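Long-range contacts in alanine dehydrogenase/pyridine nucleotide transhydrogenase (Mycobacterium smegmatis str. MC2 155, PDB 3P2Y), which probably transfers reducing equivalents between NADH and NADP as the alpha 1 part of a proton-pumping transhydrogenase, in a fold shared with alanine dehydrogenases: residues 299-304 with 326-331; 278-283 with 303-308; 140-145 with 364-369; 130-135 with 370-375; 30-35 with 90-95. One frame throughout, in Å; residues are numbered along the deposited sequence.

Contact 1. Residues 299-304 with 326-331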
# COMPACT_ATOMS: atom_id res chain seq x y z
N VAL A 299 6.49 9.19 6.79
CA VAL A 299 6.88 8.93 5.39
C VAL A 299 7.59 10.20 4.92
O VAL A 299 6.96 11.25 4.71
CB VAL A 299 5.67 8.64 4.49
CG1 VAL A 299 6.16 8.25 3.04
CG2 VAL A 299 4.77 7.50 5.08
N ASP A 300 8.91 10.12 4.80
CA ASP A 300 9.76 11.27 4.47
C ASP A 300 10.11 11.17 2.99
O ASP A 300 10.80 10.22 2.57
CB ASP A 300 11.01 11.18 5.38
CG ASP A 300 11.96 12.38 5.25
OD1 ASP A 300 11.88 13.17 4.29
OD2 ASP A 300 12.86 12.45 6.12
N LEU A 301 9.61 12.10 2.18
CA LEU A 301 9.86 12.06 0.74
C LEU A 301 11.15 12.76 0.33
O LEU A 301 11.50 12.76 -0.84
CB LEU A 301 8.72 12.69 -0.06
CG LEU A 301 7.31 12.09 0.15
CD1 LEU A 301 6.35 12.59 -0.94
CD2 LEU A 301 7.40 10.57 0.15
N ALA A 302 11.85 13.34 1.30
CA ALA A 302 13.01 14.20 1.00
C ALA A 302 14.38 13.51 1.22
O ALA A 302 15.41 14.19 1.36
CB ALA A 302 12.91 15.51 1.81
N GLY A 303 14.39 12.17 1.22
CA GLY A 303 15.58 11.39 1.57
C GLY A 303 16.79 11.68 0.69
O GLY A 303 17.92 11.70 1.18
N GLU A 304 16.56 11.95 -0.59
CA GLU A 304 17.66 12.20 -1.53
C GLU A 304 18.45 13.44 -1.13
O GLU A 304 19.66 13.54 -1.44
CB GLU A 304 17.11 12.37 -2.94
CG GLU A 304 18.14 12.15 -4.04
CD GLU A 304 18.39 10.67 -4.28
OE1 GLU A 304 17.51 10.01 -4.90
OE2 GLU A 304 19.43 10.15 -3.81
N THR A 326 10.13 5.88 7.20
CA THR A 326 10.42 5.30 5.88
C THR A 326 10.81 6.40 4.90
O THR A 326 10.27 7.50 4.97
CB THR A 326 9.25 4.45 5.35
OG1 THR A 326 9.65 3.76 4.15
CG2 THR A 326 7.97 5.33 5.09
N SER A 327 11.74 6.09 4.00
CA SER A 327 12.28 7.10 3.10
C SER A 327 12.36 6.59 1.66
O SER A 327 13.46 6.26 1.15
CB SER A 327 13.67 7.58 3.61
OG SER A 327 14.26 8.50 2.70
N PRO A 328 11.21 6.54 0.98
CA PRO A 328 11.22 6.11 -0.43
C PRO A 328 11.92 7.12 -1.30
O PRO A 328 11.70 8.32 -1.13
CB PRO A 328 9.74 6.07 -0.82
CG PRO A 328 9.05 7.00 0.16
CD PRO A 328 9.85 6.87 1.47
N LEU A 329 12.73 6.64 -2.24
CA LEU A 329 13.49 7.57 -3.09
C LEU A 329 12.94 7.75 -4.51
O LEU A 329 13.31 8.73 -5.19
CB LEU A 329 14.96 7.16 -3.17
CG LEU A 329 15.65 7.21 -1.80
CD1 LEU A 329 17.04 6.59 -1.95
CD2 LEU A 329 15.73 8.67 -1.20
N ASN A 330 12.06 6.85 -4.94
CA ASN A 330 11.52 7.03 -6.29
C ASN A 330 10.10 6.54 -6.35
O ASN A 330 9.82 5.46 -6.90
CB ASN A 330 12.43 6.34 -7.33
CG ASN A 330 12.09 6.70 -8.79
OD1 ASN A 330 11.08 7.39 -9.06
ND2 ASN A 330 12.92 6.22 -9.73
N LEU A 331 9.19 7.28 -5.71
CA LEU A 331 7.79 6.84 -5.73
C LEU A 331 7.13 6.81 -7.14
O LEU A 331 6.32 5.92 -7.40
CB LEU A 331 6.95 7.64 -4.73
CG LEU A 331 7.28 7.28 -3.27
CD1 LEU A 331 6.49 8.24 -2.35
CD2 LEU A 331 6.89 5.81 -2.93
O HOH W 1 12.71 9.87 0.90
O HOH W 2 10.58 10.41 -2.50

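Contact 2. Residues 278-283 with 303-308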
# COMPACT_ATOMS: atom_id res chain seq x y z
N ARG A 278 19.54 22.31 -2.51
CA ARG A 278 19.94 22.49 -1.15
C ARG A 278 19.43 21.30 -0.30
O ARG A 278 18.62 20.56 -0.76
CB ARG A 278 19.41 23.81 -0.63
CG ARG A 278 19.90 25.01 -1.39
CD ARG A 278 21.40 25.14 -1.25
NE ARG A 278 21.79 25.35 0.13
CZ ARG A 278 22.93 24.96 0.69
NH1 ARG A 278 23.85 24.34 -0.01
NH2 ARG A 278 23.13 25.19 1.96
N PRO A 279 19.96 21.13 0.89
CA PRO A 279 19.45 20.12 1.81
C PRO A 279 17.94 20.29 2.06
O PRO A 279 17.45 21.36 2.05
CB PRO A 279 20.19 20.42 3.09
CG PRO A 279 21.44 21.00 2.62
CD PRO A 279 21.12 21.81 1.47
N ALA A 280 17.27 19.21 2.32
CA ALA A 280 15.87 19.27 2.71
C ALA A 280 15.73 20.00 4.05
O ALA A 280 16.55 19.78 4.96
CB ALA A 280 15.31 17.86 2.80
N PRO A 281 14.70 20.85 4.19
CA PRO A 281 14.39 21.48 5.47
C PRO A 281 14.08 20.44 6.56
O PRO A 281 13.28 19.51 6.31
CB PRO A 281 13.11 22.26 5.18
CG PRO A 281 13.07 22.42 3.71
CD PRO A 281 13.75 21.25 3.13
N ARG A 282 14.67 20.61 7.74
CA ARG A 282 14.35 19.76 8.89
C ARG A 282 12.99 20.14 9.50
O ARG A 282 12.82 21.24 10.00
CB ARG A 282 15.48 19.84 9.94
CG ARG A 282 15.29 18.95 11.16
CD ARG A 282 15.42 17.44 10.83
NE ARG A 282 16.67 17.06 10.18
CZ ARG A 282 17.87 17.01 10.78
NH1 ARG A 282 18.01 17.33 12.07
NH2 ARG A 282 18.94 16.63 10.08
N LEU A 283 12.03 19.23 9.44
CA LEU A 283 10.69 19.50 9.94
C LEU A 283 10.27 18.59 11.09
O LEU A 283 9.35 18.93 11.85
CB LEU A 283 9.66 19.38 8.81
CG LEU A 283 9.84 20.25 7.56
CD1 LEU A 283 8.91 19.74 6.45
CD2 LEU A 283 9.54 21.70 7.87
N GLY A 303 14.39 12.17 1.22
CA GLY A 303 15.58 11.39 1.57
C GLY A 303 16.79 11.68 0.69
O GLY A 303 17.92 11.70 1.18
N GLU A 304 16.56 11.95 -0.59
CA GLU A 304 17.66 12.20 -1.53
C GLU A 304 18.45 13.44 -1.13
O GLU A 304 19.66 13.54 -1.44
CB GLU A 304 17.11 12.37 -2.94
CG GLU A 304 18.14 12.15 -4.04
CD GLU A 304 18.39 10.67 -4.28
OE1 GLU A 304 17.51 10.01 -4.90
OE2 GLU A 304 19.43 10.15 -3.81
N THR A 305 17.80 14.39 -0.46
CA THR A 305 18.50 15.60 -0.02
C THR A 305 18.67 15.70 1.49
O THR A 305 18.79 16.80 2.04
CB THR A 305 17.87 16.89 -0.59
OG1 THR A 305 16.46 16.95 -0.28
CG2 THR A 305 18.09 16.96 -2.11
N GLY A 306 18.67 14.55 2.16
CA GLY A 306 18.95 14.51 3.58
C GLY A 306 17.77 14.15 4.47
O GLY A 306 17.97 13.76 5.63
N GLY A 307 16.56 14.26 3.93
CA GLY A 307 15.33 13.95 4.70
C GLY A 307 14.82 15.12 5.53
O GLY A 307 15.61 15.88 6.09
N ASN A 308 13.49 15.23 5.65
CA ASN A 308 12.87 16.22 6.52
C ASN A 308 12.93 15.76 7.97
O ASN A 308 12.69 16.56 8.88
CB ASN A 308 11.39 16.43 6.16
CG ASN A 308 11.20 16.91 4.71
OD1 ASN A 308 10.44 16.31 3.94
ND2 ASN A 308 11.90 17.98 4.33
O HOH W 3 15.92 19.72 -0.94
O HOH W 4 17.96 17.49 5.49

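Contact 3. Residues 140-145 with 364-369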
# COMPACT_ATOMS: atom_id res chain seq x y z
N ILE A 140 4.69 29.14 -15.63
CA ILE A 140 3.85 30.13 -16.31
C ILE A 140 2.65 29.42 -16.94
O ILE A 140 2.69 28.19 -17.18
CB ILE A 140 4.63 30.94 -17.38
CG1 ILE A 140 5.10 30.04 -18.54
CG2 ILE A 140 5.81 31.73 -16.73
CD1 ILE A 140 5.76 30.81 -19.69
N SER A 141 1.60 30.19 -17.22
CA SER A 141 0.32 29.66 -17.74
C SER A 141 0.50 28.76 -18.96
O SER A 141 -0.05 27.65 -19.04
CB SER A 141 -0.63 30.82 -18.07
OG SER A 141 -1.96 30.36 -18.30
N ARG A 142 1.26 29.26 -19.93
CA ARG A 142 1.48 28.57 -21.21
C ARG A 142 2.18 27.20 -21.02
O ARG A 142 2.16 26.35 -21.92
CB ARG A 142 2.34 29.40 -22.17
CG ARG A 142 1.66 30.62 -22.82
CD ARG A 142 2.58 31.28 -23.85
NE ARG A 142 3.06 30.33 -24.86
CZ ARG A 142 4.35 30.02 -25.08
NH1 ARG A 142 5.33 30.58 -24.38
NH2 ARG A 142 4.66 29.15 -26.03
N ALA A 143 2.83 27.03 -19.87
CA ALA A 143 3.63 25.81 -19.61
C ALA A 143 2.91 24.84 -18.67
O ALA A 143 3.48 23.83 -18.23
CB ALA A 143 4.99 26.18 -19.05
N GLN A 144 1.64 25.12 -18.37
CA GLN A 144 0.90 24.25 -17.43
C GLN A 144 0.89 22.77 -17.82
O GLN A 144 1.04 21.89 -16.96
CB GLN A 144 -0.55 24.71 -17.31
CG GLN A 144 -0.73 25.90 -16.45
CD GLN A 144 -2.19 26.11 -16.12
OE1 GLN A 144 -3.01 26.37 -17.01
NE2 GLN A 144 -2.53 25.94 -14.85
N THR A 145 0.76 22.50 -19.11
CA THR A 145 0.71 21.12 -19.60
C THR A 145 2.09 20.43 -19.65
O THR A 145 2.17 19.22 -19.92
CB THR A 145 0.10 21.03 -21.02
OG1 THR A 145 0.90 21.79 -21.92
CG2 THR A 145 -1.33 21.57 -21.04
N PHE A 364 14.02 30.55 -29.74
CA PHE A 364 14.56 31.00 -28.47
C PHE A 364 14.01 32.32 -27.95
O PHE A 364 14.38 32.77 -26.86
CB PHE A 364 16.10 30.97 -28.47
CG PHE A 364 16.65 29.58 -28.45
CD1 PHE A 364 16.67 28.84 -27.27
CD2 PHE A 364 17.13 28.99 -29.62
CE1 PHE A 364 17.16 27.54 -27.24
CE2 PHE A 364 17.63 27.68 -29.60
CZ PHE A 364 17.64 26.96 -28.40
N THR A 365 13.07 32.92 -28.69
CA THR A 365 12.34 34.10 -28.22
C THR A 365 11.14 33.66 -27.41
O THR A 365 10.49 34.47 -26.75
CB THR A 365 11.89 35.02 -29.38
OG1 THR A 365 10.86 34.39 -30.16
CG2 THR A 365 13.08 35.35 -30.27
N ASP A 366 10.85 32.37 -27.47
CA ASP A 366 9.80 31.81 -26.63
C ASP A 366 10.41 31.53 -25.26
O ASP A 366 11.36 30.74 -25.14
CB ASP A 366 9.27 30.54 -27.29
CG ASP A 366 8.14 29.87 -26.47
OD1 ASP A 366 8.22 29.89 -25.22
OD2 ASP A 366 7.22 29.32 -27.11
N GLU A 367 9.84 32.18 -24.24
CA GLU A 367 10.30 32.13 -22.85
C GLU A 367 10.48 30.70 -22.30
O GLU A 367 11.36 30.43 -21.49
CB GLU A 367 9.29 32.90 -22.00
CG GLU A 367 7.81 32.49 -22.22
CD GLU A 367 7.03 33.33 -23.24
OE1 GLU A 367 5.78 33.31 -23.13
OE2 GLU A 367 7.63 34.00 -24.13
N ILE A 368 9.62 29.78 -22.73
CA ILE A 368 9.66 28.40 -22.24
C ILE A 368 10.90 27.70 -22.78
O ILE A 368 11.60 26.99 -22.05
CB ILE A 368 8.37 27.60 -22.64
CG1 ILE A 368 7.14 28.18 -21.92
CG2 ILE A 368 8.54 26.09 -22.34
CD1 ILE A 368 5.80 27.59 -22.37
N VAL A 369 11.13 27.91 -24.08
CA VAL A 369 12.26 27.34 -24.78
C VAL A 369 13.58 27.90 -24.23
O VAL A 369 14.51 27.16 -23.92
CB VAL A 369 12.11 27.60 -26.32
CG1 VAL A 369 13.36 27.11 -27.10
CG2 VAL A 369 10.80 26.95 -26.86

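Contact 4. Residues 130-135 with 370-375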
# COMPACT_ATOMS: atom_id res chain seq x y z
N THR A 130 21.52 20.22 -28.10
CA THR A 130 20.70 21.30 -27.54
C THR A 130 19.76 20.60 -26.59
O THR A 130 18.96 19.79 -27.03
CB THR A 130 19.89 22.01 -28.65
OG1 THR A 130 20.82 22.63 -29.57
CG2 THR A 130 18.99 23.07 -28.07
N ALA A 131 19.87 20.93 -25.30
CA ALA A 131 19.23 20.10 -24.25
C ALA A 131 18.28 20.92 -23.40
O ALA A 131 18.62 22.04 -22.99
CB ALA A 131 20.28 19.47 -23.37
N PHE A 132 17.12 20.34 -23.10
CA PHE A 132 16.08 21.06 -22.37
C PHE A 132 15.80 20.28 -21.11
O PHE A 132 15.47 19.11 -21.19
CB PHE A 132 14.80 21.19 -23.21
CG PHE A 132 15.01 21.98 -24.48
CD1 PHE A 132 14.81 23.36 -24.48
CD2 PHE A 132 15.45 21.36 -25.65
CE1 PHE A 132 15.01 24.11 -25.66
CE2 PHE A 132 15.69 22.10 -26.83
CZ PHE A 132 15.45 23.48 -26.82
N ALA A 133 15.96 20.93 -19.96
CA ALA A 133 15.72 20.30 -18.63
C ALA A 133 14.25 20.49 -18.23
O ALA A 133 13.75 21.63 -18.12
CB ALA A 133 16.62 20.94 -17.57
N MET A 134 13.56 19.38 -17.99
CA MET A 134 12.16 19.49 -17.61
C MET A 134 12.00 20.21 -16.26
O MET A 134 10.98 20.86 -16.03
CB MET A 134 11.50 18.10 -17.60
CG MET A 134 11.40 17.44 -19.01
SD MET A 134 10.46 18.43 -20.22
CE MET A 134 8.79 18.29 -19.53
N GLU A 135 13.01 20.13 -15.40
CA GLU A 135 12.96 20.85 -14.12
C GLU A 135 12.94 22.37 -14.32
O GLU A 135 12.54 23.11 -13.40
CB GLU A 135 14.18 20.51 -13.23
CG GLU A 135 14.39 19.03 -12.91
CD GLU A 135 15.41 18.36 -13.85
OE1 GLU A 135 15.46 18.71 -15.05
OE2 GLU A 135 16.11 17.44 -13.39
N ALA A 370 13.66 29.23 -24.09
CA ALA A 370 14.86 29.86 -23.57
C ALA A 370 15.15 29.47 -22.10
O ALA A 370 16.31 29.20 -21.76
CB ALA A 370 14.75 31.39 -23.71
N ALA A 371 14.11 29.44 -21.26
CA ALA A 371 14.29 29.14 -19.83
C ALA A 371 14.68 27.69 -19.57
O ALA A 371 15.46 27.41 -18.65
CB ALA A 371 13.03 29.50 -19.03
N SER A 372 14.13 26.77 -20.37
CA SER A 372 14.41 25.34 -20.13
C SER A 372 15.70 24.82 -20.80
O SER A 372 16.18 23.75 -20.44
CB SER A 372 13.22 24.46 -20.52
OG SER A 372 12.95 24.52 -21.91
N CYS A 373 16.24 25.56 -21.77
CA CYS A 373 17.44 25.09 -22.49
C CYS A 373 18.64 25.33 -21.60
O CYS A 373 18.88 26.48 -21.19
CB CYS A 373 17.60 25.86 -23.80
SG CYS A 373 19.02 25.28 -24.75
N ILE A 374 19.40 24.29 -21.31
CA ILE A 374 20.54 24.42 -20.41
C ILE A 374 21.87 24.57 -21.15
O ILE A 374 22.91 24.76 -20.52
CB ILE A 374 20.63 23.25 -19.39
CG1 ILE A 374 20.86 21.90 -20.09
CG2 ILE A 374 19.37 23.28 -18.50
CD1 ILE A 374 21.22 20.73 -19.10
N THR A 375 21.82 24.49 -22.47
CA THR A 375 23.08 24.44 -23.25
C THR A 375 23.35 25.75 -23.98
O THR A 375 24.38 25.88 -24.64
CB THR A 375 23.04 23.31 -24.30
OG1 THR A 375 21.78 23.35 -24.97
CG2 THR A 375 23.21 21.95 -23.64
O HOH W 5 22.23 24.70 -27.31

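Contact 5. Residues 30-35 with 90-95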
# COMPACT_ATOMS: atom_id res chain seq x y z
N GLU A 30 15.41 3.33 -19.56
CA GLU A 30 16.07 3.95 -18.42
C GLU A 30 17.02 2.98 -17.73
O GLU A 30 16.61 1.89 -17.38
CB GLU A 30 15.00 4.44 -17.43
CG GLU A 30 14.20 5.60 -18.04
CD GLU A 30 15.06 6.83 -18.29
OE1 GLU A 30 15.81 7.24 -17.38
OE2 GLU A 30 14.99 7.39 -19.39
N SER A 31 18.27 3.41 -17.53
CA SER A 31 19.33 2.54 -17.00
C SER A 31 19.51 2.64 -15.48
O SER A 31 20.17 1.79 -14.89
CB SER A 31 20.67 2.87 -17.69
OG SER A 31 21.01 4.24 -17.54
N ALA A 32 18.94 3.69 -14.86
CA ALA A 32 19.12 3.90 -13.41
C ALA A 32 18.54 2.78 -12.56
O ALA A 32 17.45 2.25 -12.87
CB ALA A 32 18.56 5.26 -12.99
N GLU A 33 19.25 2.39 -11.50
CA GLU A 33 18.77 1.32 -10.63
C GLU A 33 17.39 1.69 -10.06
O GLU A 33 17.20 2.82 -9.56
CB GLU A 33 19.75 1.04 -9.47
N GLY A 34 16.44 0.75 -10.18
CA GLY A 34 15.11 0.89 -9.59
C GLY A 34 14.15 1.64 -10.48
O GLY A 34 12.94 1.72 -10.18
N GLU A 35 14.64 2.23 -11.57
CA GLU A 35 13.77 3.06 -12.41
C GLU A 35 12.86 2.14 -13.22
O GLU A 35 13.35 1.14 -13.80
CB GLU A 35 14.57 3.95 -13.37
CG GLU A 35 13.65 4.89 -14.20
CD GLU A 35 12.78 5.76 -13.29
OE1 GLU A 35 13.33 6.68 -12.65
OE2 GLU A 35 11.56 5.53 -13.16
N LYS A 90 13.96 11.30 -22.69
CA LYS A 90 14.20 10.27 -21.66
C LYS A 90 13.73 10.80 -20.33
O LYS A 90 13.31 11.95 -20.25
CB LYS A 90 15.69 9.86 -21.64
CG LYS A 90 16.65 10.85 -20.92
CD LYS A 90 18.15 10.38 -21.06
CE LYS A 90 18.38 8.92 -20.57
NZ LYS A 90 17.76 8.59 -19.21
N VAL A 91 13.82 9.99 -19.28
CA VAL A 91 13.39 10.40 -17.95
C VAL A 91 14.57 10.97 -17.15
O VAL A 91 14.62 12.18 -16.92
CB VAL A 91 12.72 9.22 -17.17
CG1 VAL A 91 12.17 9.72 -15.77
CG2 VAL A 91 11.59 8.62 -17.99
N ASN A 92 15.48 10.10 -16.70
CA ASN A 92 16.59 10.54 -15.83
C ASN A 92 17.77 11.15 -16.59
O ASN A 92 17.90 10.94 -17.80
CB ASN A 92 17.10 9.36 -14.99
CG ASN A 92 16.03 8.84 -14.05
OD1 ASN A 92 15.75 7.63 -13.96
ND2 ASN A 92 15.43 9.75 -13.33
N PRO A 93 18.61 11.94 -15.89
CA PRO A 93 19.77 12.54 -16.58
C PRO A 93 20.59 11.45 -17.26
O PRO A 93 20.74 10.35 -16.70
CB PRO A 93 20.57 13.16 -15.44
CG PRO A 93 19.49 13.61 -14.44
CD PRO A 93 18.44 12.47 -14.51
N PRO A 94 21.16 11.74 -18.44
CA PRO A 94 21.97 10.78 -19.14
C PRO A 94 23.32 10.57 -18.45
O PRO A 94 23.86 11.50 -17.83
CB PRO A 94 22.21 11.43 -20.52
CG PRO A 94 22.20 12.92 -20.22
CD PRO A 94 21.10 13.05 -19.15
N THR A 95 23.83 9.34 -18.53
CA THR A 95 25.18 9.03 -18.06
C THR A 95 26.19 9.50 -19.11
O THR A 95 25.83 9.83 -20.25
CB THR A 95 25.38 7.52 -17.89
OG1 THR A 95 25.30 6.91 -19.18
CG2 THR A 95 24.32 6.89 -16.96
O HOH W 6 18.69 5.73 -19.75

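Contact 1. Residues 299-304 with 326-331
Val299 and Thr326 stand side by side where two parallel strands come together, and the CG2 methyls of the two residues meet at 3.9 Å. Thr326 holds its hydroxyl anti to the backbone N (chi1 -172°), which puts its CG2 against Val299 while OG1 bonds to Thr317. One residue on, the N of Asp300 donates to the O of Thr326 over 3.0 Å in an almost straight bond (172°). The tight packing continues through Leu301, whose CD2 branch touches Leu331 CD1 at 3.5 Å, their side chains crossing at about a right angle, and also rests on the CG of Pro328.

Beyond Asp300 the chains separate and the contact becomes wetter. A water bridges the two segments, donating to Asp300 O (2.6 Å) and to Pro328 O while accepting from Gly303 N and from Ser327 OG. On the solvent side, Leu329 CD2 lies against the backbone of Glu304, 3.4 Å from its N. The Asp300 carboxylate turns aside, closing an Asx turn through Ala302 N and bonding to Thr312. This arrangement is that of neighbouring parallel strands ending at the carboxyl edge of a Rossmann-type sheet, here in the C-terminal domain.

Contact 2. Residues 278-283 with 303-308
Residues 278-283 and 305-308 run almost parallel, 16° apart, with Pro279 and Thr305 at a CA-CA distance of 5.0 Å and Arg282 and Asn308 at 4.5 Å. Neither is a regular strand: they are loops that follow strands 268-271 and 297-300 of the Rossmann-type sheet. Two backbone bonds tie them. The N of Ala280 donates to Thr305 O over 2.9 Å, and the N of Leu283 reaches the O of Asn308 at 2.8 Å.

Asn308 supplies the main side-chain link. With CG anti to the carbonyl carbon (chi1 -59°), its amide lies alongside Pro281, and ND2 donates in the amide plane to Pro281 O at 2.9 Å. ND2 also bonds to Ala273 O and OD1 to Thr271, so both ends of this buried amide are held and its rotation is fixed. Leu283 CD1 packs beside the same group. At the other end, Ala280 CB touches Thr305 OG1 at 3.4 Å, and a water joins that hydroxyl to Arg278 O. Between these two ends a second water donates to Ala280 O at 2.7 Å and to Gly307 O at 2.9 Å.

Contact 3. Residues 140-145 with 364-369
Asp366 OD1 accepts two bonds, one from Arg142 NH1 at 3.1 Å and one from the backbone N of Ile368 at 2.9 Å. The first is nearly straight (172°) and lies in the guanidinium plane, although it reaches the oxygen from above the carboxylate plane; the second is a capping bond, since Asp366 is the N-cap of helix 367-372. The other oxygen, OD2, takes Arg142 NH2 at 2.8 Å on its syn side, somewhat out of the carboxylate plane. A bend in the Arg142 chain at chi3 (54°) turns the guanidinium to this carboxylate, which it grips end-on with two nitrogens, one to each oxygen, the two planes 53° apart.

Glu367 approaches Arg142 at about a right angle, and its OE1 is 3.0 Å from NH1. That bond is weak, and Glu367 adopts two conformations, so this branch of the salt-bridge network is less certain. Ile368 CD1 lies over one face of the guanidinium, toward its rim, 3.6 Å from NH1, and touches Ala143 CB at 3.7 Å. Ile140 CD1 reaches over to Ile368 CG1, also at 3.7 Å, and to Glu367 CG. Leu353 of helix 336-354 adjoins Arg142, Asp366 and Ile368; nearby Asp352 binds calcium, about 9 Å from the Asp366 side chain. The arrangement is an N-capped helix start secured by an arginine salt bridge, joining the chain's last helix to the loop preceding helix 148-167.

Contact 4. Residues 130-135 with 370-375
Phe132 and Cys373 form a single backbone bridge, CA to CA 4.3 Å, where the chain leaves helix 367-372 and passes strand 130-133 at 138° between their directions. On either side of the bridge a backbone bond closes: Ile374 N to Ala131 O at 2.9 Å, and Ala133 N to Ser372 O, also 2.9 Å. A third amide, Ala131 N, is met by a side chain instead, Thr375 OG1 at 3.1 Å. The hydroxyl gets there because it sits between the backbone N and carbonyl carbon of Thr375 (chi1 46°), and a water bonds to it at 2.7 Å and reaches Thr130 OG1 only weakly.

On one face of the strand, Ala133 CB touches Ile374 CG2 at 3.7 Å and Ala131 packs on Thr375 CG2. On the other, the Phe132 ring offers its edge to Ser372 OG, 3.4 Å from CD1; that hydroxyl bonds to Ile368 O. Cys373 SG stands above the ring face, 4.7 Å from its centroid, and Leu350 and Leu354 of helix 336-354 also touch this ring. Strand 130-133 is outermost within this chain, so the C-terminal tail supplies bonds for its edge: three polar backbone atoms of the strand are satisfied in a largely buried contact, one of them by a hydroxyl in place of a carbonyl.

Contact 5. Residues 30-35 with 90-95
The carboxylate of Glu30 is the centre of this contact, meeting two successive backbone amides and a lysine. Val91 N donates to OE2 at 2.9 Å and Asn92 N to OE1 at 3.0 Å; both bonds are fairly straight, but the donors lie above the carboxylate plane, 58° and 46° out of it, so the amides approach over its face. Lys90 NZ completes the shell with a salt bridge, 3.0 Å from OE1, and a weak bond to OE2. A bend at chi2 (-64°) swings the carboxylate of Glu30 across the chain of Val91, whose CB comes within 3.5 Å of CD.

Lys90 is itself bent at chi3 and chi4, which curls its amine back to the O of Asn92 at 2.7 Å. A water then joins NZ, 3.1 Å away, to the N of Ser31, adding a water-mediated link. Farther out, the type II turn from Ala32 to Glu35 brings Ala32 CB and the Glu35 side chain up to Asn92. Glu35 also has a salt bridge to Arg37, Glu98 links Ser31 OG with Thr95 N, and Lys90 O bonds to Tyr343 of helix 336-354. The chemistry is that of a buried negative group surrounded by donors: two N-H groups and an ammonium converge on one carboxylate, tying the loops after strands 24-27 and 87-89 together and fixing where the lysine amine lies.

How the contacts relate
Contact 5 closes first along the chain and joins two loops of the N-terminal parallel sheet. Contacts 4 and 3 then open, and close again only at the C-terminus, after the chain has built the second domain with contacts 2 and 1. Those two share Gly303 and Glu304, have centres 10 Å apart and follow the carboxyl edge of the Rossmann-type sheet. Contacts 3 and 4, with centres 11 Å apart, both use helix 367-372, packed with helix 336-354 against the first domain. Contacts 1 and 5, about 18 Å apart between centres, touch through a probable hydrogen bond from Asn330 ND2 to Glu35 OE1 (3.0 Å), linking the two domains.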